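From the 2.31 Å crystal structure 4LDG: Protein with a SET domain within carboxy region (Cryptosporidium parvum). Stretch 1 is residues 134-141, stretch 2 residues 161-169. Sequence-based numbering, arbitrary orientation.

Stretch 1, residues 134-141: NEIHSCTL
Stretch 2, residues 161-169: DDFVLEYKG

This is a small crossing contact in which a loop, anchored through Ser138, lies over a short strand, with a salt bridge at the Glu135 end of stretch 1 and aliphatic packing at its Thr140 end. The two stretches belong to one chain and bury 368 Å² between them, both sides summed. Their end-to-end directions, CA of Glu135 to Thr140 against CA of Asp162 to Lys168, differ by 105°. They therefore cross and do not pair along their length.

Stretch 1 leaves a helix at Glu135, which has positive phi (63/43) in a Schellman motif. The chain is then extended: Ile136 at -90/137, His137 at -147/164, Ser138 at -66/158 and Cys139 at -82/115. Thr140 (-123/165) and Leu141 begin a strand that continues later in the chain. In stretch 2, Asp162 (-56/148) leads into the strand of Phe163 (-63/126), Val164 (-97/-65), Leu165 (-157/154) and Glu166 (-86/144). The psi of Val164 departs from the extended values of its neighbours. Lys168 lies beyond the strand at -89/150.

The register is set at two places. The CA atoms of Ser138 and Val164 are 4.7 Å apart, and those of His137 and Leu165 are 5.4 Å apart. At the closer pair, Ser138 N donates to Val164 O at 2.9 Å, with an N-H...O angle of 152°. The CA-to-CB bond of Ser138 points toward stretch 2. Its chi1 of -74° (m) places the hydroxyl to donate from Ser138 OG to Phe163 O at 2.8 Å. One serine thus binds two successive carbonyls of the strand. The O atom of a water lies 2.7 Å from Ser138 OG and 2.9 Å from Asp162 OD2 and donates to both, bridging the two side chains.

Phe163 is t, with chi2 near 89°. Its CA-to-CB bond runs sideways, but the ring end comes nearer to stretch 1. The CA of His137 lies at the ring edge, near its plane, 4.2 Å from Phe163 CD2. Ile136 O approaches Phe163 CE2 obliquely at 3.3 Å.

His137 is p (chi1 41°). Its side chain starts sideways and its end leads away, so the near contacts fall at its base. His137 CB is 3.3 Å from Val164 O and 4.0 Å from Leu165 CD2. Leu165 is m,t, and its side-chain end comes nearer to stretch 1. Leu165 also packs against Thr140, with Leu165 CD1 4.2 Å from Thr140 CG2. Thr140 is p, and its CA-to-CB bond points toward stretch 2. The CA-to-CB bond of Cys139, between Ser138 and Thr140, points away, and Cys139 makes no contact.

The salt bridge lies at the Glu135 end of stretch 1. Lys168 NZ donates to Glu135 OE1 at 2.8 Å. The CA-to-CB bond of Lys168 points toward stretch 1, and the side chain is m,t,t,t, so it is extended for most of its length. Glu135 starts sideways, and its m,m rotamer, with chi3 near 1°, brings the carboxylate nearer. The bridge joins the residue just after the helix to one beyond the strand.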

# COMPACT_ATOMS: atom_id res chain seq x y z
N ASN A 134 3.29 -2.09 -11.42
CA ASN A 134 4.08 -0.93 -11.87
C ASN A 134 4.43 0.02 -10.73
O ASN A 134 4.85 1.13 -10.97
CB ASN A 134 3.32 -0.18 -12.97
CG ASN A 134 3.13 -1.04 -14.19
OD1 ASN A 134 4.10 -1.40 -14.85
ND2 ASN A 134 1.89 -1.41 -14.49
N GLU A 135 4.21 -0.42 -9.48
CA GLU A 135 4.62 0.32 -8.28
C GLU A 135 3.95 1.67 -8.15
O GLU A 135 4.59 2.65 -7.80
CB GLU A 135 6.15 0.50 -8.23
CG GLU A 135 6.95 -0.79 -8.30
CD GLU A 135 7.04 -1.54 -6.98
OE1 GLU A 135 6.46 -1.09 -5.96
OE2 GLU A 135 7.71 -2.61 -6.96
N ILE A 136 2.66 1.72 -8.41
CA ILE A 136 1.89 2.92 -8.19
C ILE A 136 1.36 2.84 -6.76
O ILE A 136 0.90 1.78 -6.34
CB ILE A 136 0.65 3.02 -9.10
CG1 ILE A 136 0.99 2.70 -10.55
CG2 ILE A 136 0.00 4.40 -8.99
CD1 ILE A 136 1.77 3.77 -11.23
N HIS A 137 1.41 3.95 -6.01
CA HIS A 137 0.82 3.99 -4.65
C HIS A 137 0.28 5.36 -4.33
O HIS A 137 0.58 6.34 -5.00
CB HIS A 137 1.83 3.55 -3.57
CG HIS A 137 3.20 4.07 -3.79
ND1 HIS A 137 4.24 3.27 -4.22
CD2 HIS A 137 3.71 5.32 -3.68
CE1 HIS A 137 5.33 4.00 -4.36
NE2 HIS A 137 5.04 5.25 -4.04
N SER A 138 -0.55 5.42 -3.30
CA SER A 138 -1.00 6.71 -2.80
C SER A 138 0.22 7.40 -2.23
O SER A 138 1.22 6.75 -1.90
CB SER A 138 -2.08 6.54 -1.73
OG SER A 138 -3.31 6.16 -2.34
N CYS A 139 0.15 8.72 -2.14
CA CYS A 139 1.23 9.52 -1.55
C CYS A 139 1.05 9.47 -0.03
O CYS A 139 -0.00 9.87 0.50
CB CYS A 139 1.14 10.94 -2.11
SG CYS A 139 2.24 12.16 -1.36
N THR A 140 2.01 8.87 0.66
CA THR A 140 2.03 8.85 2.12
C THR A 140 3.31 9.45 2.69
O THR A 140 4.30 9.64 1.98
CB THR A 140 1.95 7.42 2.65
OG1 THR A 140 3.14 6.72 2.30
CG2 THR A 140 0.74 6.69 2.11
N LEU A 141 3.28 9.75 4.00
CA LEU A 141 4.47 10.17 4.76
C LEU A 141 4.50 9.51 6.13
O LEU A 141 3.46 9.15 6.69
CB LEU A 141 4.45 11.68 4.94
CG LEU A 141 4.41 12.44 3.63
CD1 LEU A 141 4.11 13.89 3.91
CD2 LEU A 141 5.73 12.30 2.90
N ASP A 161 -11.63 3.91 -2.29
CA ASP A 161 -11.27 2.80 -3.17
C ASP A 161 -9.93 2.90 -3.89
O ASP A 161 -9.54 1.94 -4.58
CB ASP A 161 -12.40 2.47 -4.18
CG ASP A 161 -13.56 1.76 -3.53
OD1 ASP A 161 -13.34 1.00 -2.57
OD2 ASP A 161 -14.72 1.96 -3.98
N ASP A 162 -9.21 4.02 -3.75
CA ASP A 162 -7.86 4.10 -4.28
C ASP A 162 -7.04 2.96 -3.71
O ASP A 162 -7.30 2.47 -2.59
CB ASP A 162 -7.15 5.41 -3.94
CG ASP A 162 -7.58 6.58 -4.82
OD1 ASP A 162 -8.43 6.41 -5.75
OD2 ASP A 162 -7.03 7.69 -4.58
N PHE A 163 -6.10 2.50 -4.54
CA PHE A 163 -4.96 1.68 -4.10
C PHE A 163 -4.15 2.54 -3.15
O PHE A 163 -3.75 3.64 -3.52
CB PHE A 163 -4.10 1.26 -5.30
CG PHE A 163 -3.02 0.27 -4.97
CD1 PHE A 163 -3.28 -1.09 -5.01
CD2 PHE A 163 -1.74 0.69 -4.63
CE1 PHE A 163 -2.29 -2.02 -4.69
CE2 PHE A 163 -0.73 -0.22 -4.30
CZ PHE A 163 -1.01 -1.58 -4.31
N VAL A 164 -3.88 2.05 -1.93
CA VAL A 164 -3.05 2.84 -1.00
C VAL A 164 -1.59 2.39 -1.04
O VAL A 164 -0.70 3.13 -1.49
CB VAL A 164 -3.68 2.84 0.40
CG1 VAL A 164 -2.84 3.60 1.41
CG2 VAL A 164 -5.07 3.45 0.33
N LEU A 165 -1.33 1.16 -0.61
CA LEU A 165 0.04 0.64 -0.52
C LEU A 165 -0.05 -0.85 -0.56
O LEU A 165 -1.06 -1.44 -0.12
CB LEU A 165 0.66 1.00 0.83
CG LEU A 165 1.06 2.44 1.14
CD1 LEU A 165 1.35 2.57 2.64
CD2 LEU A 165 2.27 2.88 0.33
N GLU A 166 1.02 -1.50 -1.01
CA GLU A 166 1.08 -2.94 -0.91
C GLU A 166 1.64 -3.25 0.46
O GLU A 166 2.49 -2.53 0.93
CB GLU A 166 1.94 -3.56 -2.01
CG GLU A 166 2.00 -5.08 -1.94
CD GLU A 166 2.86 -5.74 -3.00
OE1 GLU A 166 3.35 -5.05 -3.91
OE2 GLU A 166 3.04 -6.98 -2.91
N TYR A 167 1.16 -4.32 1.09
CA TYR A 167 1.80 -4.82 2.30
C TYR A 167 2.94 -5.74 1.86
O TYR A 167 2.73 -6.91 1.60
CB TYR A 167 0.81 -5.55 3.18
CG TYR A 167 1.29 -5.74 4.60
CD1 TYR A 167 0.98 -4.81 5.58
CD2 TYR A 167 2.08 -6.82 4.97
CE1 TYR A 167 1.41 -4.95 6.88
CE2 TYR A 167 2.53 -6.97 6.28
CZ TYR A 167 2.18 -6.02 7.23
OH TYR A 167 2.57 -6.13 8.53
N LYS A 168 4.12 -5.17 1.74
CA LYS A 168 5.31 -5.91 1.29
C LYS A 168 6.09 -6.58 2.39
O LYS A 168 6.17 -6.08 3.50
CB LYS A 168 6.24 -4.94 0.58
CG LYS A 168 5.69 -4.45 -0.75
CD LYS A 168 6.52 -3.33 -1.31
CE LYS A 168 6.23 -3.23 -2.79
NZ LYS A 168 6.59 -1.88 -3.30
N GLY A 169 6.73 -7.70 2.06
CA GLY A 169 7.56 -8.41 3.04
C GLY A 169 8.01 -9.68 2.39
O GLY A 169 7.84 -9.79 1.20
O HOH W 1 -4.28 8.16 -3.87